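Local coordinates for kinetochore protein Mis16 (Schizosaccharomyces japonicus, PDB 4XYH) that binds histones, recognising histone H4 and, independently, the CENP-A-specific chaperone Scm3, and is thereby probably involved in setting up centromeric chromatin, at residues V352-L355 and S356-G359; L311-L314 and N315-L318; S389-P392 and N393-W396; C276-A279 and H280-P283. All blocks are in the same frame, centred on the assembly; numbering follows the deposited sequence.

Contact 1: residues V352-L355 and S356-G359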
# COMPACT_ATOMS: atom_id res chain seq x y z
N VAL A 352 -7.14 7.70 -10.39
CA VAL A 352 -8.24 6.79 -10.11
C VAL A 352 -8.79 6.30 -11.45
O VAL A 352 -9.06 7.11 -12.34
CB VAL A 352 -9.37 7.47 -9.31
CG1 VAL A 352 -10.45 6.46 -8.93
CG2 VAL A 352 -8.79 8.17 -8.08
N TRP A 353 -8.92 4.98 -11.60
CA TRP A 353 -9.35 4.38 -12.85
C TRP A 353 -10.70 3.70 -12.73
O TRP A 353 -11.03 3.13 -11.68
CB TRP A 353 -8.34 3.35 -13.34
CG TRP A 353 -6.92 3.82 -13.37
CD1 TRP A 353 -6.02 3.80 -12.35
CD2 TRP A 353 -6.22 4.37 -14.50
NE1 TRP A 353 -4.81 4.30 -12.76
CE2 TRP A 353 -4.91 4.65 -14.08
CE3 TRP A 353 -6.58 4.64 -15.83
CZ2 TRP A 353 -3.95 5.21 -14.93
CZ3 TRP A 353 -5.62 5.20 -16.68
CH2 TRP A 353 -4.32 5.47 -16.22
N ASP A 354 -11.48 3.74 -13.81
CA ASP A 354 -12.78 3.09 -13.88
C ASP A 354 -12.78 2.09 -15.04
O ASP A 354 -12.97 2.46 -16.20
CB ASP A 354 -13.88 4.14 -14.06
CG ASP A 354 -15.29 3.55 -14.10
OD1 ASP A 354 -15.47 2.34 -14.33
OD2 ASP A 354 -16.25 4.33 -13.91
N LEU A 355 -12.59 0.81 -14.73
CA LEU A 355 -12.47 -0.19 -15.78
C LEU A 355 -13.73 -0.36 -16.64
O LEU A 355 -13.67 -0.95 -17.72
CB LEU A 355 -12.09 -1.54 -15.18
CG LEU A 355 -10.81 -1.54 -14.34
CD1 LEU A 355 -10.39 -2.97 -14.03
CD2 LEU A 355 -9.69 -0.77 -15.02
N SER A 356 -14.86 0.15 -16.16
CA SER A 356 -16.12 -0.06 -16.86
C SER A 356 -16.22 0.89 -18.05
O SER A 356 -17.09 0.73 -18.90
CB SER A 356 -17.32 0.12 -15.93
OG SER A 356 -17.60 1.48 -15.68
N LYS A 357 -15.30 1.86 -18.11
CA LYS A 357 -15.26 2.81 -19.21
C LYS A 357 -14.24 2.40 -20.27
O LYS A 357 -13.96 3.16 -21.20
CB LYS A 357 -14.93 4.21 -18.70
CG LYS A 357 -15.94 4.78 -17.72
CD LYS A 357 -17.34 4.81 -18.31
CE LYS A 357 -18.39 5.06 -17.24
NZ LYS A 357 -18.16 6.38 -16.58
N ILE A 358 -13.66 1.21 -20.13
CA ILE A 358 -12.68 0.73 -21.10
C ILE A 358 -13.35 0.56 -22.45
O ILE A 358 -14.42 -0.04 -22.55
CB ILE A 358 -12.03 -0.60 -20.67
CG1 ILE A 358 -11.01 -0.35 -19.56
CG2 ILE A 358 -11.36 -1.28 -21.85
CD1 ILE A 358 -10.31 -1.61 -19.08
N GLY A 359 -12.74 1.11 -23.49
CA GLY A 359 -13.26 0.95 -24.83
C GLY A 359 -14.38 1.91 -25.21
O GLY A 359 -14.89 1.84 -26.32
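D354 and S356 meet where the WD dipeptide W353-D354, the signature that closes the third strand of a WD40 propeller blade, gives way to a short 3-10 turn. Two of the hydrogen bonds run to a side chain. D354 OD1 accepts from S356 N at 2.9 Å, forming an Asx turn, and from S356 OG at 2.7 Å. Both donors are tilted some 28° out of the carboxylate plane, to the same face, the amide on the anti side and the hydroxyl on the syn side. The carboxylate can serve them because CG stands opposite the backbone N (chi1 -178°), next to the carbonyl that leads into the turn. Two backbone bonds coil the chain: K357 N to D354 O (3.1 Å) and I358 N to L355 O (3.2 Å). Charge adds little, for K357 NZ lies 3.9 Å from D354 OD2 in a long salt bridge. Replacing D354 with alanine would probably leave S356 N and OG without their shared acceptor and K357 without this counter-charge, freeing the start of the turn to move. Apolar packing completes the contact: L355 and I358 point the same way, both reaching strand 319-321, with L355 CD2 4.2 Å from I358 CD1.

Contact 2: residues L311-L314 and N315-L318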
# COMPACT_ATOMS: atom_id res chain seq x y z
N LEU A 311 -6.21 -14.64 -13.66
CA LEU A 311 -5.42 -15.80 -13.23
C LEU A 311 -5.52 -16.98 -14.19
O LEU A 311 -4.67 -17.88 -14.17
CB LEU A 311 -5.85 -16.27 -11.83
CG LEU A 311 -5.43 -15.48 -10.59
CD1 LEU A 311 -6.07 -16.09 -9.34
CD2 LEU A 311 -3.92 -15.45 -10.46
N ARG A 312 -6.56 -17.00 -15.00
CA ARG A 312 -6.81 -18.15 -15.87
C ARG A 312 -6.11 -17.99 -17.21
O ARG A 312 -6.14 -18.88 -18.04
CB ARG A 312 -8.31 -18.37 -16.05
CG ARG A 312 -9.03 -18.81 -14.78
CD ARG A 312 -10.53 -18.59 -14.87
NE ARG A 312 -10.86 -17.17 -15.07
CZ ARG A 312 -12.09 -16.66 -15.05
NH1 ARG A 312 -13.14 -17.43 -14.84
NH2 ARG A 312 -12.27 -15.36 -15.24
N ARG A 313 -5.47 -16.84 -17.39
CA ARG A 313 -4.74 -16.54 -18.63
C ARG A 313 -3.57 -15.57 -18.41
O ARG A 313 -3.52 -14.51 -19.03
CB ARG A 313 -5.72 -15.96 -19.68
CG ARG A 313 -5.24 -15.98 -21.13
CD ARG A 313 -6.13 -15.11 -22.01
NE ARG A 313 -5.82 -13.68 -21.88
CZ ARG A 313 -6.42 -12.70 -22.55
NH1 ARG A 313 -7.40 -12.98 -23.40
NH2 ARG A 313 -6.04 -11.45 -22.37
N LEU A 314 -2.63 -15.94 -17.55
CA LEU A 314 -1.51 -15.04 -17.24
C LEU A 314 -0.51 -14.90 -18.40
O LEU A 314 0.38 -14.04 -18.37
CB LEU A 314 -0.79 -15.51 -15.98
CG LEU A 314 -1.60 -15.35 -14.68
CD1 LEU A 314 -0.75 -15.66 -13.45
CD2 LEU A 314 -2.14 -13.94 -14.59
N ASN A 315 -0.66 -15.72 -19.42
CA ASN A 315 0.21 -15.65 -20.59
C ASN A 315 -0.17 -14.50 -21.50
O ASN A 315 0.53 -14.21 -22.47
CB ASN A 315 0.16 -16.95 -21.37
CG ASN A 315 -1.26 -17.34 -21.75
OD1 ASN A 315 -1.95 -18.02 -20.98
ND2 ASN A 315 -1.72 -16.87 -22.91
N GLN A 316 -1.29 -13.86 -21.22
CA GLN A 316 -1.75 -12.75 -22.04
C GLN A 316 -2.56 -11.76 -21.21
O GLN A 316 -3.68 -12.05 -20.75
CB GLN A 316 -2.57 -13.27 -23.23
CG GLN A 316 -3.13 -12.18 -24.12
CD GLN A 316 -4.12 -12.71 -25.14
OE1 GLN A 316 -4.33 -13.92 -25.25
NE2 GLN A 316 -4.74 -11.80 -25.89
N ARG A 317 -1.96 -10.60 -21.02
CA ARG A 317 -2.52 -9.47 -20.30
C ARG A 317 -3.96 -9.11 -20.76
O ARG A 317 -4.27 -9.24 -21.93
CB ARG A 317 -1.55 -8.31 -20.50
CG ARG A 317 -1.95 -6.99 -20.03
CD ARG A 317 -0.89 -5.98 -20.49
NE ARG A 317 0.47 -6.36 -20.10
CZ ARG A 317 1.47 -5.50 -20.05
NH1 ARG A 317 1.26 -4.22 -20.34
NH2 ARG A 317 2.69 -5.89 -19.69
N LEU A 318 -4.83 -8.71 -19.84
CA LEU A 318 -6.18 -8.25 -20.22
C LEU A 318 -6.16 -6.87 -20.87
O LEU A 318 -6.82 -6.64 -21.87
CB LEU A 318 -7.11 -8.19 -19.00
CG LEU A 318 -7.50 -9.51 -18.35
CD1 LEU A 318 -8.34 -9.26 -17.10
CD2 LEU A 318 -8.28 -10.34 -19.35
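A type I beta turn from R313 to Q316 forms the bend of the loop that leads from the third strand of a WD40 blade, 306-310, to its outermost strand, 319-321. The turn is closed by Q316 N, which donates to R313 O at 3.2 Å in a fairly straight bond (163°). R313 then folds its own side chain back over the residues that follow. Its chain leaves the backbone extended and bends at chi3 (79°), which brings the guanidinium round to the backbone of Q316. There NE and NH2 grip one atom side-on: Q316 O lies 2.9 Å from R313 NE and 2.9 Å from R313 NH2, close to the guanidinium plane, with both nitrogens on the same face of the carbonyl. R313 NH2 also makes a weak bond to R317 O. The two broad faces of the guanidinium are met differently. Over one, the amide of Q316 lies stacked, its plane only 5° from that of the guanidinium and its CD 3.4 Å above the centre; over the other comes the methyl L318 CD2, 3.9 Å from R313 NH2. N315 crosses lower on the chain, its OD1 near R313 CG. Beneath the turn, buried L314 packs on W309 and V277, while R317 turns its polar end to T320. The positive charge of R313 is thus met within this loop by carbonyl dipoles and a flat, neutral amide rather than by a carboxylate, and the doubly gripped Q316 O is likely to be polarised by the charge.

Contact 3: residues S389-P392 and N393-W396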
# COMPACT_ATOMS: atom_id res chain seq x y z
N SER A 389 -4.09 4.48 0.71
CA SER A 389 -5.04 3.56 1.31
C SER A 389 -6.47 4.03 1.08
O SER A 389 -6.80 5.18 1.36
CB SER A 389 -4.73 3.43 2.81
OG SER A 389 -5.65 2.59 3.47
N TRP A 390 -7.31 3.15 0.56
CA TRP A 390 -8.75 3.40 0.53
C TRP A 390 -9.33 3.34 1.94
O TRP A 390 -9.07 2.40 2.66
CB TRP A 390 -9.48 2.38 -0.31
CG TRP A 390 -9.37 2.57 -1.76
CD1 TRP A 390 -8.49 1.96 -2.61
CD2 TRP A 390 -10.20 3.40 -2.57
NE1 TRP A 390 -8.71 2.37 -3.90
CE2 TRP A 390 -9.76 3.26 -3.91
CE3 TRP A 390 -11.29 4.25 -2.31
CZ2 TRP A 390 -10.35 3.93 -4.97
CZ3 TRP A 390 -11.87 4.92 -3.37
CH2 TRP A 390 -11.40 4.76 -4.69
N ASN A 391 -10.13 4.33 2.30
CA ASN A 391 -10.91 4.29 3.54
C ASN A 391 -12.07 3.29 3.37
O ASN A 391 -12.88 3.45 2.48
CB ASN A 391 -11.41 5.71 3.85
CG ASN A 391 -12.18 5.80 5.15
OD1 ASN A 391 -12.91 4.89 5.53
ND2 ASN A 391 -12.03 6.93 5.85
N PRO A 392 -12.12 2.24 4.21
CA PRO A 392 -13.17 1.22 4.07
C PRO A 392 -14.50 1.63 4.73
O PRO A 392 -15.52 0.95 4.55
CB PRO A 392 -12.58 0.02 4.81
CG PRO A 392 -11.80 0.66 5.94
CD PRO A 392 -11.19 1.93 5.31
N ASN A 393 -14.47 2.72 5.48
CA ASN A 393 -15.61 3.19 6.26
C ASN A 393 -16.51 4.16 5.51
O ASN A 393 -17.72 4.18 5.73
CB ASN A 393 -15.11 3.88 7.53
CG ASN A 393 -14.14 3.01 8.32
OD1 ASN A 393 -14.41 1.83 8.57
ND2 ASN A 393 -13.01 3.59 8.73
N ASN A 394 -15.91 4.99 4.66
CA ASN A 394 -16.64 6.00 3.89
C ASN A 394 -16.43 5.78 2.40
O ASN A 394 -15.37 5.37 1.96
CB ASN A 394 -16.17 7.41 4.24
CG ASN A 394 -16.39 7.76 5.68
OD1 ASN A 394 -16.44 6.89 6.55
ND2 ASN A 394 -16.50 9.05 5.97
N LYS A 395 -17.45 6.09 1.62
CA LYS A 395 -17.32 6.05 0.17
C LYS A 395 -16.31 7.10 -0.29
O LYS A 395 -16.31 8.22 0.20
CB LYS A 395 -18.68 6.29 -0.50
CG LYS A 395 -19.73 5.20 -0.24
CD LYS A 395 -19.38 3.93 -1.00
CE LYS A 395 -19.18 4.24 -2.48
NZ LYS A 395 -19.06 3.01 -3.31
N TRP A 396 -15.43 6.71 -1.21
CA TRP A 396 -14.59 7.66 -1.93
C TRP A 396 -13.70 8.53 -1.07
O TRP A 396 -13.48 9.70 -1.40
CB TRP A 396 -15.46 8.55 -2.83
CG TRP A 396 -16.02 7.75 -3.95
CD1 TRP A 396 -17.27 7.23 -4.03
CD2 TRP A 396 -15.32 7.32 -5.12
NE1 TRP A 396 -17.41 6.51 -5.18
CE2 TRP A 396 -16.22 6.55 -5.87
CE3 TRP A 396 -14.03 7.51 -5.60
CZ2 TRP A 396 -15.88 5.97 -7.09
CZ3 TRP A 396 -13.68 6.94 -6.82
CH2 TRP A 396 -14.61 6.18 -7.55
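W390 and W396 lie side by side and point the same way, yet their rings are turned sharply against each other. The edge of the W390 six-membered ring is directed toward the face of the W396 six-membered ring in an offset edge-to-face pair, centroids 5.6 Å apart and planes at 68°. W390 CH2 makes the nearest approach, 3.8 Å from W396 CZ3. The indole N-H of W390 is bonded to Q332 O, and W396 stacks on W417.

The chain between the tryptophans is turned by N391. Its CG extends opposite the backbone N (chi1 -177°), and OD1 accepts from two successive amides: N393 N at 2.7 Å, almost in line with the C=O bond (161°), and N394 N at 3.1 Å, well above the amide plane. The tight fit also brings N393 CB to 3.1 Å from N391 OD1. Q73 gathers the asparagines, its OE1 accepting from N391 ND2 and N393 ND2 and its NE2 donating to N394 OD1, while N393 OD1 accepts from G61 N. With a leucine at N391, the amides of N393 and N394 would probably lose the oxygen that draws them together, and Q73 OE1 a donor. An Asx turn of this kind, in a Trp-Asn-Pro sequence at the end of strand 385-390, fits the familiar exit from the innermost strand of a WD40 blade, here the blade that N-terminal strand 41-48 completes.

Contact 4: residues C276-A279 and H280-P283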
# COMPACT_ATOMS: atom_id res chain seq x y z
N CYS A 276 4.19 -18.57 -12.99
CA CYS A 276 5.24 -17.57 -13.08
C CYS A 276 5.35 -17.05 -14.49
O CYS A 276 5.69 -17.80 -15.41
CB CYS A 276 6.59 -18.17 -12.63
SG CYS A 276 8.01 -17.05 -12.90
N VAL A 277 5.06 -15.77 -14.69
CA VAL A 277 5.19 -15.19 -16.01
C VAL A 277 5.98 -13.90 -15.92
O VAL A 277 6.05 -13.28 -14.86
CB VAL A 277 3.83 -14.89 -16.66
CG1 VAL A 277 2.94 -16.13 -16.71
CG2 VAL A 277 3.13 -13.78 -15.90
N LYS A 278 6.57 -13.50 -17.04
CA LYS A 278 7.11 -12.16 -17.16
C LYS A 278 5.92 -11.22 -17.35
O LYS A 278 5.16 -11.38 -18.30
CB LYS A 278 8.10 -12.07 -18.32
CG LYS A 278 8.57 -10.64 -18.59
CD LYS A 278 9.64 -10.58 -19.67
CE LYS A 278 9.08 -10.94 -21.04
NZ LYS A 278 9.80 -10.20 -22.13
N ALA A 279 5.73 -10.28 -16.44
CA ALA A 279 4.56 -9.41 -16.47
C ALA A 279 4.85 -8.12 -17.23
O ALA A 279 3.99 -7.62 -17.94
CB ALA A 279 4.07 -9.08 -15.05
N HIS A 280 6.05 -7.57 -17.04
CA HIS A 280 6.47 -6.36 -17.75
C HIS A 280 7.91 -6.52 -18.25
O HIS A 280 8.56 -7.50 -17.91
CB HIS A 280 6.37 -5.13 -16.85
CG HIS A 280 4.98 -4.86 -16.35
ND1 HIS A 280 4.20 -3.83 -16.84
CD2 HIS A 280 4.23 -5.49 -15.42
CE1 HIS A 280 3.03 -3.85 -16.23
NE2 HIS A 280 3.02 -4.84 -15.36
N GLU A 281 8.41 -5.54 -19.02
CA GLU A 281 9.80 -5.58 -19.46
C GLU A 281 10.69 -4.93 -18.41
O GLU A 281 11.92 -5.04 -18.48
CB GLU A 281 9.98 -4.89 -20.81
CG GLU A 281 9.28 -5.58 -21.97
CD GLU A 281 9.65 -7.04 -22.10
OE1 GLU A 281 10.87 -7.36 -22.02
OE2 GLU A 281 8.73 -7.88 -22.28
N GLN A 282 10.07 -4.25 -17.44
CA GLN A 282 10.79 -3.50 -16.42
C GLN A 282 10.26 -3.92 -15.04
O GLN A 282 9.23 -4.57 -14.97
CB GLN A 282 10.63 -2.00 -16.64
CG GLN A 282 11.07 -1.51 -18.03
CD GLN A 282 11.08 0.00 -18.13
OE1 GLN A 282 11.43 0.70 -17.17
NE2 GLN A 282 10.69 0.52 -19.29
N PRO A 283 10.98 -3.56 -13.96
CA PRO A 283 10.56 -3.91 -12.59
C PRO A 283 9.07 -3.74 -12.29
O PRO A 283 8.43 -2.76 -12.71
CB PRO A 283 11.40 -2.97 -11.74
CG PRO A 283 12.70 -2.95 -12.48
CD PRO A 283 12.33 -2.96 -13.95
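K278 NZ donates to E281 OE2 at 2.6 Å, a short salt bridge that uses the syn lone pair of the carboxylate; OE1 of E281 is 3.0 Å from the same nitrogen, so the ammonium sits near both oxygens. The lysine reaches it by running straight to CD and then bending at chi3 (68°) and again at chi4, and the glutamate curls to meet it with a bend at chi2. Between these two ends the lysine passes alongside the backbone, its CG 3.2 Å from H280 O. The pair is exposed and bridges the outer side of the corner.

The inner side is different in kind. H280 is buried, and the carbonyl of the preceding residue lies over one face of its imidazole, with A279 O 3.3 Å from H280 CG. The methyl of A279 adds to this packing, CB standing 3.6 Å from H280 CD2. Both ring nitrogens have partners: ND1 is hydrogen-bonded to D303 OD2 and NE2 to T299 OG1, which together fix the ring's rotation. A279-H280 takes the place of the Gly-His dipeptide of WD repeats, and the His-Asp-Thr set matches the hydrogen-bond network typical of the family. The corner joins strand 275-278, outermost in one blade, to strand 284-289, innermost in the next; A279 packs on L260 of the first blade and W309 of the second, while H280 rests on A307.

Overall arrangement
Contacts 1 and 2 lie at the surface, whereas contacts 3 and 4 are partly buried. Contacts 2 and 4 serve the same blade: 276-283 leads into it and 311-318 leads to its outer strand, and they touch where R317 NH2 makes a weak bond to A279 O. Contact 1 lies at the end of the third strand of the next blade, and contact 3 at the end of the first strand of the blade after that; these two meet through V352 and W396. A single acceptor taking two donors recurs in contacts 1, 2 and 3, as carboxylate, backbone carbonyl and side-chain amide. Contact 4 instead combines an exposed ion pair with a buried histidine.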